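PDB 2PJZ: hypothetical protein ST1066 from Sulfolobus tokodaii, which is of unknown function but, as an ABC transporter ATP-binding protein, probably binds and hydrolyses ATP to power transport, possibly of cobalt. Local coordinates for residues D153-N158 with G178-H183; A162-I167 with L185-L190; Y170-G175 with Y191-A196. All blocks are in the same frame, centred on the assembly; numbering follows the deposited sequence.

Contact 1 (D153-N158 with G178-H183); sequences DEPFEN and GILVTH
E154 reaches over the end of strand 177-182 and meets T182 and H183, while its own backbone is tied to the same strand: E154 N donates to V181 O at 2.8 Å. From CB the chain sets out with CG beside the backbone N (chi1 -66°), which leaves CG 4.0 Å from V181 O. A bend at chi2 then lays CD against the backbone of T182, 3.6 Å from its CA. At the tip OE1 accepts a hydrogen bond from T182 OG1 at 3.0 Å, the hydroxyl standing above the carboxylate plane; OE2 is turned to the backbone N of H183, though the position of that oxygen is less certain. A glutamate here suits the OE1 bond to T182 and is as in the Walker B motif of ABC ATPases, where it is usually the general base.

D153 and V181 form a parallel bridge; the sequence LDEP fits that motif, and H183, just after strand 177-182, probably corresponds to the H-loop (switch) histidine. Consistent with this, D153 OD1 accepts from T44 of the probable P-loop, and a sulfate ion is bound nearby. E154 opens a type I turn that runs to E157, with P155 second, where the restrained phi of a proline fits. P155 CD rests 3.9 Å from L180 CD2, and F156 adds CE2 at 4.1 Å from L180 CD1, so the L180 methyls supply the apolar surface on which P155 and F156 rest. The turn delivers E157, whose extended chain carries OE2 to 3.0 Å from H183 NE2. That bond is fairly straight (158°) and lies near the imidazole plane, yet it comes to the carboxylate from well above its plane, the two planes being 55° apart.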
loop_
_atom_site.group_PDB
_atom_site.type_symbol
_atom_site.label_atom_id
_atom_site.label_comp_id
_atom_site.label_asym_id
_atom_site.label_seq_id
_atom_site.Cartn_x
_atom_site.Cartn_y
_atom_site.Cartn_z
ATOM N N ASP A 153 -3.902 0.542 1.382
ATOM C CA ASP A 153 -3.783 -0.913 1.564
ATOM C C ASP A 153 -4.570 -1.671 0.466
ATOM O O ASP A 153 -5.779 -1.472 0.293
ATOM C CB ASP A 153 -4.304 -1.298 2.938
ATOM C CG ASP A 153 -4.078 -2.773 3.263
ATOM O OD1 ASP A 153 -3.071 -3.353 2.811
ATOM O OD2 ASP A 153 -4.934 -3.334 3.950
ATOM N N GLU A 154 -3.882 -2.546 -0.252
ATOM C CA GLU A 154 -4.525 -3.505 -1.192
ATOM C C GLU A 154 -5.732 -2.940 -1.925
ATOM O O GLU A 154 -6.845 -3.498 -1.803
ATOM C CB GLU A 154 -4.959 -4.778 -0.443
ATOM C CG GLU A 154 -3.803 -5.574 0.091
ATOM C CD GLU A 154 -3.089 -6.390 -0.985
ATOM O OE1 GLU A 154 -3.355 -6.211 -2.205
ATOM O OE2 GLU A 154 -2.238 -7.199 -0.575
ATOM N N PRO A 155 -5.548 -1.843 -2.686
ATOM C CA PRO A 155 -6.739 -1.186 -3.234
ATOM C C PRO A 155 -7.416 -1.986 -4.371
ATOM O O PRO A 155 -8.485 -1.609 -4.813
ATOM C CB PRO A 155 -6.202 0.148 -3.764
ATOM C CG PRO A 155 -4.745 -0.101 -4.052
ATOM C CD PRO A 155 -4.290 -1.148 -3.059
ATOM N N PHE A 156 -6.805 -3.092 -4.786
ATOM C CA PHE A 156 -7.259 -3.819 -5.983
ATOM C C PHE A 156 -7.788 -5.204 -5.653
ATOM O O PHE A 156 -8.319 -5.896 -6.531
ATOM C CB PHE A 156 -6.119 -3.974 -6.991
ATOM C CG PHE A 156 -5.352 -2.707 -7.264
ATOM C CD1 PHE A 156 -5.920 -1.673 -7.990
ATOM C CD2 PHE A 156 -4.033 -2.578 -6.823
ATOM C CE1 PHE A 156 -5.204 -0.508 -8.261
ATOM C CE2 PHE A 156 -3.306 -1.424 -7.089
ATOM C CZ PHE A 156 -3.896 -0.388 -7.808
ATOM N N GLU A 157 -7.646 -5.617 -4.402
ATOM C CA GLU A 157 -8.002 -6.978 -4.032
ATOM C C GLU A 157 -9.518 -7.131 -4.024
ATOM O O GLU A 157 -10.222 -6.266 -3.535
ATOM C CB GLU A 157 -7.360 -7.352 -2.699
ATOM C CG GLU A 157 -7.542 -8.801 -2.316
ATOM C CD GLU A 157 -6.500 -9.301 -1.324
ATOM O OE1 GLU A 157 -5.850 -8.482 -0.635
ATOM O OE2 GLU A 157 -6.335 -10.536 -1.234
ATOM N N ASN A 158 -10.028 -8.210 -4.640
ATOM C CA ASN A 158 -11.491 -8.425 -4.736
ATOM C C ASN A 158 -12.224 -7.405 -5.636
ATOM O O ASN A 158 -13.463 -7.280 -5.594
ATOM C CB ASN A 158 -12.121 -8.467 -3.325
ATOM C CG ASN A 158 -11.416 -9.451 -2.402
ATOM O OD1 ASN A 158 -11.204 -10.620 -2.761
ATOM N ND2 ASN A 158 -11.030 -8.981 -1.212
ATOM N N GLY A 178 2.986 9.036 -1.217
ATOM C CA GLY A 178 2.448 8.047 -0.285
ATOM C C GLY A 178 2.940 6.660 -0.550
ATOM O O GLY A 178 3.968 6.444 -1.216
ATOM N N ILE A 179 2.212 5.696 0.002
ATOM C CA ILE A 179 2.668 4.312 -0.015
ATOM C C ILE A 179 1.457 3.495 -0.372
ATOM O O ILE A 179 0.383 3.678 0.200
ATOM C CB ILE A 179 3.231 3.871 1.375
ATOM C CG1 ILE A 179 4.573 4.568 1.663
ATOM C CG2 ILE A 179 3.448 2.305 1.419
ATOM C CD1 ILE A 179 4.980 4.445 3.150
ATOM N N LEU A 180 1.624 2.591 -1.339
ATOM C CA LEU A 180 0.568 1.680 -1.731
ATOM C C LEU A 180 1.103 0.296 -1.419
ATOM O O LEU A 180 2.172 -0.040 -1.880
ATOM C CB LEU A 180 0.308 1.791 -3.242
ATOM C CG LEU A 180 -0.877 1.006 -3.836
ATOM C CD1 LEU A 180 -1.313 1.619 -5.186
ATOM C CD2 LEU A 180 -0.546 -0.495 -4.017
ATOM N N VAL A 181 0.368 -0.514 -0.656
ATOM C CA VAL A 181 0.847 -1.857 -0.381
ATOM C C VAL A 181 -0.012 -2.921 -1.062
ATOM O O VAL A 181 -1.227 -2.805 -1.089
ATOM C CB VAL A 181 1.001 -2.179 1.152
ATOM C CG1 VAL A 181 1.750 -1.051 1.888
ATOM C CG2 VAL A 181 -0.324 -2.444 1.811
ATOM N N THR A 182 0.644 -3.964 -1.582
ATOM C CA THR A 182 -0.069 -5.034 -2.295
ATOM C C THR A 182 0.732 -6.308 -2.408
ATOM O O THR A 182 1.979 -6.278 -2.436
ATOM C CB THR A 182 -0.511 -4.581 -3.722
ATOM O OG1 THR A 182 -1.366 -5.589 -4.295
ATOM C CG2 THR A 182 0.720 -4.345 -4.624
ATOM N N HIS A 183 0.014 -7.439 -2.488
ATOM C CA HIS A 183 0.645 -8.725 -2.760
ATOM C C HIS A 183 0.402 -9.134 -4.236
ATOM O O HIS A 183 0.948 -10.137 -4.710
ATOM C CB HIS A 183 0.103 -9.806 -1.799
ATOM C CG HIS A 183 -1.313 -10.207 -2.070
ATOM N ND1 HIS A 183 -1.640 -11.272 -2.883
ATOM C CD2 HIS A 183 -2.491 -9.697 -1.632
ATOM C CE1 HIS A 183 -2.953 -11.396 -2.945
ATOM N NE2 HIS A 183 -3.497 -10.453 -2.200
#

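Contact 2 (A162-I167 with L185-L190); sequences ARRHVI and LDMLNL
R164 and H165 on helix 161-173 face D186, M187 and L190 in a surface contact, part salt bridge and part apolar packing, between that helix and the connection that follows strand 177-182. R164 carries most of it. Its chain runs extended from CG to NE, and beyond it the guanidinium offers NH1 to D186 OD2 at 3.0 Å. The carboxylate oxygen sits at the edge of the guanidinium, near its plane, but the two planes stand 87° apart. Hence NH1 alone does the donating, with a weak second bond to D186 OD1. The remaining nitrogens are taken up elsewhere, NE by the carbonyl of F156 and NH2 by E184, which fixes the rotation of the group. Nearer the helix backbone, M187 packs its sulfur 3.6 Å from R164 CD and its CE 3.7 Å from R164 CB, a bent thioether chain fitting against the arginine's methylenes. An alanine in place of R164 would probably leave D186 and E184 without their positive mate and the F156 carbonyl without its side-chain donor, and open a gap beside the M187 sulfur. At H165, next along the helix, L190 sets CD1 over one face of the imidazole, 3.9 Å from the ring centroid, in a CH-pi contact. H165 ND1 is bonded to the carbonyl of A161, which is likely to limit the turning of the ring. R163 and I167 of the same helix rest on helix 131-144, whereas L188 packs on helix 210-214, so the contact lies between those two helices.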
loop_
_atom_site.group_PDB
_atom_site.type_symbol
_atom_site.label_atom_id
_atom_site.label_comp_id
_atom_site.label_asym_id
_atom_site.label_seq_id
_atom_site.Cartn_x
_atom_site.Cartn_y
_atom_site.Cartn_z
ATOM N N ALA A 162 -12.293 -4.159 -14.650
ATOM C CA ALA A 162 -12.736 -2.850 -15.126
ATOM C C ALA A 162 -12.642 -1.785 -14.034
ATOM O O ALA A 162 -12.120 -0.691 -14.264
ATOM C CB ALA A 162 -14.173 -2.925 -15.700
ATOM N N ARG A 163 -13.130 -2.117 -12.841
ATOM C CA ARG A 163 -13.091 -1.180 -11.718
ATOM C C ARG A 163 -11.675 -0.975 -11.174
ATOM O O ARG A 163 -11.375 0.079 -10.631
ATOM C CB ARG A 163 -14.066 -1.598 -10.617
ATOM C CG ARG A 163 -15.496 -1.356 -11.049
ATOM C CD ARG A 163 -16.496 -1.932 -10.090
ATOM N NE ARG A 163 -17.808 -1.934 -10.721
ATOM C CZ ARG A 163 -18.956 -2.104 -10.084
ATOM N NH1 ARG A 163 -18.969 -2.297 -8.770
ATOM N NH2 ARG A 163 -20.096 -2.100 -10.770
ATOM N N ARG A 164 -10.812 -1.968 -11.341
ATOM C CA ARG A 164 -9.394 -1.794 -11.024
ATOM C C ARG A 164 -8.764 -0.682 -11.856
ATOM O O ARG A 164 -7.964 0.127 -11.352
ATOM C CB ARG A 164 -8.619 -3.081 -11.232
ATOM C CG ARG A 164 -8.782 -4.102 -10.122
ATOM C CD ARG A 164 -8.089 -5.380 -10.504
ATOM N NE ARG A 164 -7.848 -6.212 -9.330
ATOM C CZ ARG A 164 -6.965 -7.205 -9.268
ATOM N NH1 ARG A 164 -6.232 -7.529 -10.328
ATOM N NH2 ARG A 164 -6.824 -7.886 -8.144
ATOM N N HIS A 165 -9.114 -0.660 -13.140
ATOM C CA HIS A 165 -8.646 0.368 -14.050
ATOM C C HIS A 165 -9.184 1.742 -13.733
ATOM O O HIS A 165 -8.448 2.733 -13.828
ATOM C CB HIS A 165 -8.959 -0.040 -15.493
ATOM C CG HIS A 165 -7.932 -0.966 -16.054
ATOM N ND1 HIS A 165 -7.851 -2.291 -15.679
ATOM C CD2 HIS A 165 -6.883 -0.739 -16.878
ATOM C CE1 HIS A 165 -6.826 -2.855 -16.291
ATOM N NE2 HIS A 165 -6.211 -1.931 -17.010
ATOM N N VAL A 166 -10.453 1.811 -13.352
ATOM C CA VAL A 166 -11.067 3.072 -12.942
ATOM C C VAL A 166 -10.398 3.630 -11.661
ATOM O O VAL A 166 -9.976 4.797 -11.629
ATOM C CB VAL A 166 -12.601 2.939 -12.787
ATOM C CG1 VAL A 166 -13.190 4.209 -12.199
ATOM C CG2 VAL A 166 -13.243 2.679 -14.169
ATOM N N ILE A 167 -10.259 2.788 -10.638
ATOM C CA ILE A 167 -9.673 3.253 -9.374
ATOM C C ILE A 167 -8.178 3.594 -9.533
ATOM O O ILE A 167 -7.685 4.498 -8.888
ATOM C CB ILE A 167 -9.949 2.265 -8.197
ATOM C CG1 ILE A 167 -9.804 2.968 -6.833
ATOM C CG2 ILE A 167 -9.044 1.033 -8.283
ATOM C CD1 ILE A 167 -10.795 4.061 -6.584
ATOM N N LEU A 185 0.544 -9.038 -8.182
ATOM C CA LEU A 185 1.537 -8.669 -9.175
ATOM C C LEU A 185 0.895 -8.271 -10.501
ATOM O O LEU A 185 1.517 -7.584 -11.311
ATOM C CB LEU A 185 2.513 -9.833 -9.379
ATOM C CG LEU A 185 3.332 -10.307 -8.182
ATOM C CD1 LEU A 185 4.000 -11.611 -8.523
ATOM C CD2 LEU A 185 4.378 -9.276 -7.726
ATOM N N ASP A 186 -0.356 -8.689 -10.709
ATOM C CA ASP A 186 -1.068 -8.431 -11.967
ATOM C C ASP A 186 -1.440 -6.955 -12.166
ATOM O O ASP A 186 -1.907 -6.555 -13.237
ATOM C CB ASP A 186 -2.293 -9.369 -12.100
ATOM C CG ASP A 186 -3.393 -9.105 -11.046
ATOM O OD1 ASP A 186 -3.238 -8.212 -10.179
ATOM O OD2 ASP A 186 -4.444 -9.802 -11.093
ATOM N N MET A 187 -1.222 -6.141 -11.131
ATOM C CA MET A 187 -1.555 -4.739 -11.219
ATOM C C MET A 187 -0.372 -3.826 -11.542
ATOM O O MET A 187 -0.564 -2.649 -11.871
ATOM C CB MET A 187 -2.238 -4.276 -9.932
ATOM C CG MET A 187 -3.340 -3.309 -10.273
ATOM S SD MET A 187 -4.675 -4.324 -10.880
ATOM C CE MET A 187 -5.127 -3.495 -12.417
ATOM N N LEU A 188 0.838 -4.371 -11.480
ATOM C CA LEU A 188 2.049 -3.563 -11.635
ATOM C C LEU A 188 2.206 -2.906 -13.006
ATOM O O LEU A 188 2.881 -1.881 -13.114
ATOM C CB LEU A 188 3.291 -4.378 -11.293
ATOM C CG LEU A 188 3.450 -4.810 -9.830
ATOM C CD1 LEU A 188 4.663 -5.721 -9.691
ATOM C CD2 LEU A 188 3.561 -3.595 -8.882
ATOM N N ASN A 189 1.579 -3.496 -14.040
ATOM C CA ASN A 189 1.697 -3.004 -15.411
ATOM C C ASN A 189 1.066 -1.633 -15.572
ATOM O O ASN A 189 1.291 -0.951 -16.568
ATOM C CB ASN A 189 1.024 -3.975 -16.377
ATOM C CG ASN A 189 -0.465 -4.030 -16.169
ATOM O OD1 ASN A 189 -0.969 -4.871 -15.414
ATOM N ND2 ASN A 189 -1.181 -3.094 -16.779
ATOM N N LEU A 190 0.237 -1.247 -14.614
ATOM C CA LEU A 190 -0.353 0.094 -14.623
ATOM C C LEU A 190 0.495 1.087 -13.822
ATOM O O LEU A 190 0.174 2.270 -13.766
ATOM C CB LEU A 190 -1.775 0.057 -14.053
ATOM C CG LEU A 190 -2.889 -0.488 -14.960
ATOM C CD1 LEU A 190 -4.195 -0.449 -14.194
ATOM C CD2 LEU A 190 -2.996 0.326 -16.255
#

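Contact 3 (Y170-G175 with Y191-A196); sequences YIKEYG and YKEYKA
K172 lays its hydrocarbon chain against two tyrosines, Y191 and Y194, near the end of helix 161-173. Its CG is 3.7 Å from Y191 CE1 and 3.3 Å from Y194 OH. A bend at chi3 (79°) then turns CE to within 3.3 Å of E193 OE1. The ammonium is farther off, NZ lying 3.7 Å from E193 OE1 in a long salt bridge. Next to it I171 presents CG2 at the edge of the Y191 ring, 3.5 Å from Y191 OH; a branched residue fits here because it fills space beside a ring without needing a polar partner.

Behind this shell, the type I turn from Y191 to Y194 brings the two rings together, with Y191 CD1 over the centre of Y194. S168 bonds to Y191 OH, K32 to Y194 OH, and the carbonyl of L190 receives K172 NZ, so all three polar tips have partners beyond the contact. This chemistry suggests that K172 does two jobs, its methylenes packing on the tyrosines and its ammonium donating to the L190 carbonyl, while E193, a long ion pair away, probably adds only a modest electrostatic pull.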
loop_
_atom_site.group_PDB
_atom_site.type_symbol
_atom_site.label_atom_id
_atom_site.label_comp_id
_atom_site.label_asym_id
_atom_site.label_seq_id
_atom_site.Cartn_x
_atom_site.Cartn_y
_atom_site.Cartn_z
ATOM N N TYR A 170 -7.731 7.096 -10.616
ATOM C CA TYR A 170 -7.855 8.055 -9.496
ATOM C C TYR A 170 -6.657 8.026 -8.539
ATOM O O TYR A 170 -6.249 9.060 -8.006
ATOM C CB TYR A 170 -9.151 7.805 -8.736
ATOM C CG TYR A 170 -10.369 8.289 -9.479
ATOM C CD1 TYR A 170 -10.519 9.637 -9.796
ATOM C CD2 TYR A 170 -11.383 7.404 -9.841
ATOM C CE1 TYR A 170 -11.639 10.090 -10.475
ATOM C CE2 TYR A 170 -12.511 7.848 -10.525
ATOM C CZ TYR A 170 -12.628 9.183 -10.838
ATOM O OH TYR A 170 -13.755 9.610 -11.504
ATOM N N ILE A 171 -6.142 6.826 -8.300
ATOM C CA ILE A 171 -4.944 6.625 -7.473
ATOM C C ILE A 171 -3.789 7.406 -8.088
ATOM O O ILE A 171 -3.009 8.041 -7.384
ATOM C CB ILE A 171 -4.626 5.088 -7.318
ATOM C CG1 ILE A 171 -5.673 4.444 -6.404
ATOM C CG2 ILE A 171 -3.179 4.839 -6.807
ATOM C CD1 ILE A 171 -5.646 2.915 -6.332
ATOM N N LYS A 172 -3.687 7.386 -9.412
ATOM C CA LYS A 172 -2.583 8.059 -10.081
ATOM C C LYS A 172 -2.752 9.576 -10.112
ATOM O O LYS A 172 -1.759 10.319 -10.050
ATOM C CB LYS A 172 -2.314 7.426 -11.452
ATOM C CG LYS A 172 -1.884 5.926 -11.306
ATOM C CD LYS A 172 -1.982 5.133 -12.636
ATOM C CE LYS A 172 -0.817 5.391 -13.567
ATOM N NZ LYS A 172 -0.942 4.459 -14.755
ATOM N N GLU A 173 -4.006 10.029 -10.153
ATOM C CA GLU A 173 -4.315 11.459 -10.235
ATOM C C GLU A 173 -4.279 12.174 -8.886
ATOM O O GLU A 173 -3.837 13.330 -8.808
ATOM C CB GLU A 173 -5.668 11.678 -10.908
ATOM C CG GLU A 173 -6.143 13.136 -10.844
ATOM C CD GLU A 173 -7.372 13.394 -11.667
ATOM O OE1 GLU A 173 -8.086 12.404 -11.991
ATOM O OE2 GLU A 173 -7.624 14.594 -11.983
ATOM N N TYR A 174 -4.719 11.488 -7.832
ATOM C CA TYR A 174 -4.822 12.091 -6.505
ATOM C C TYR A 174 -3.794 11.528 -5.494
ATOM O O TYR A 174 -3.231 10.427 -5.684
ATOM C CB TYR A 174 -6.267 11.968 -5.997
ATOM C CG TYR A 174 -7.243 12.742 -6.855
ATOM C CD1 TYR A 174 -7.341 14.127 -6.739
ATOM C CD2 TYR A 174 -8.033 12.100 -7.816
ATOM C CE1 TYR A 174 -8.217 14.857 -7.536
ATOM C CE2 TYR A 174 -8.930 12.832 -8.630
ATOM C CZ TYR A 174 -9.008 14.207 -8.477
ATOM O OH TYR A 174 -9.872 14.965 -9.249
ATOM N N GLY A 175 -3.513 12.297 -4.445
ATOM C CA GLY A 175 -2.428 11.965 -3.492
ATOM C C GLY A 175 -1.036 11.827 -4.120
ATOM O O GLY A 175 -0.562 10.727 -4.336
ATOM N N TYR A 191 1.582 0.604 -13.220
ATOM C CA TYR A 191 2.382 1.436 -12.325
ATOM C C TYR A 191 3.854 1.476 -12.679
ATOM O O TYR A 191 4.689 1.619 -11.798
ATOM C CB TYR A 191 2.159 1.012 -10.864
ATOM C CG TYR A 191 0.779 1.356 -10.401
ATOM C CD1 TYR A 191 0.510 2.582 -9.787
ATOM C CD2 TYR A 191 -0.291 0.482 -10.635
ATOM C CE1 TYR A 191 -0.785 2.914 -9.391
ATOM C CE2 TYR A 191 -1.576 0.810 -10.246
ATOM C CZ TYR A 191 -1.816 2.020 -9.617
ATOM O OH TYR A 191 -3.100 2.325 -9.236
ATOM N N LYS A 192 4.158 1.424 -13.982
ATOM C CA LYS A 192 5.536 1.382 -14.492
ATOM C C LYS A 192 6.356 2.581 -14.087
ATOM O O LYS A 192 7.573 2.456 -13.855
ATOM C CB LYS A 192 5.550 1.269 -16.032
ATOM C CG LYS A 192 4.794 0.085 -16.562
ATOM C CD LYS A 192 4.683 0.102 -18.108
ATOM C CE LYS A 192 4.225 -1.269 -18.596
ATOM N NZ LYS A 192 4.333 -1.381 -20.096
ATOM N N GLU A 193 5.711 3.736 -13.971
ATOM C CA GLU A 193 6.453 4.959 -13.640
ATOM C C GLU A 193 6.760 5.084 -12.137
ATOM O O GLU A 193 7.388 6.063 -11.689
ATOM C CB GLU A 193 5.731 6.207 -14.203
ATOM C CG GLU A 193 4.370 6.566 -13.572
ATOM C CD GLU A 193 3.134 5.797 -14.087
ATOM O OE1 GLU A 193 2.127 6.495 -14.402
ATOM O OE2 GLU A 193 3.128 4.537 -14.129
ATOM N N TYR A 194 6.359 4.071 -11.368
ATOM C CA TYR A 194 6.473 4.121 -9.888
ATOM C C TYR A 194 7.648 3.327 -9.405
ATOM O O TYR A 194 8.145 2.483 -10.139
ATOM C CB TYR A 194 5.195 3.597 -9.239
ATOM C CG TYR A 194 4.058 4.540 -9.406
ATOM C CD1 TYR A 194 3.312 4.977 -8.318
ATOM C CD2 TYR A 194 3.710 4.999 -10.672
ATOM C CE1 TYR A 194 2.243 5.884 -8.511
ATOM C CE2 TYR A 194 2.692 5.890 -10.862
ATOM C CZ TYR A 194 1.962 6.336 -9.799
ATOM O OH TYR A 194 0.947 7.222 -10.078
ATOM N N LYS A 195 8.128 3.625 -8.192
ATOM C CA LYS A 195 9.175 2.843 -7.565
ATOM C C LYS A 195 8.518 1.817 -6.636
ATOM O O LYS A 195 7.462 2.101 -6.034
ATOM C CB LYS A 195 10.110 3.718 -6.721
ATOM C CG LYS A 195 10.958 4.729 -7.515
ATOM C CD LYS A 195 11.906 5.427 -6.551
ATOM C CE LYS A 195 12.493 6.688 -7.173
ATOM N NZ LYS A 195 12.718 7.654 -6.057
ATOM N N ALA A 196 9.160 0.657 -6.548
ATOM C CA ALA A 196 8.788 -0.429 -5.635
ATOM C C ALA A 196 9.874 -0.837 -4.631
ATOM O O ALA A 196 11.095 -0.792 -4.888
ATOM C CB ALA A 196 8.320 -1.697 -6.448
#

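Overall arrangement
The three contacts form a triangle with centres about 11 to 12 Å apart. Their first segments follow one another from the end of strand 149-153 down helix 161-173, and their second segments follow in the same order from strand 177-182 to the start of strand 195-200. Strand 149-153, the helix and strand 177-182 make a beta-alpha-beta crossover in the mixed P-loop sheet. Contact 1 lies closest to the chain's centre, by the presumed nucleotide site; contacts 2 and 3 share the helix farther out. F156 joins them, packing on M187, I171 and Y191, so the helix packs directly against the loop after the probable Walker B strand.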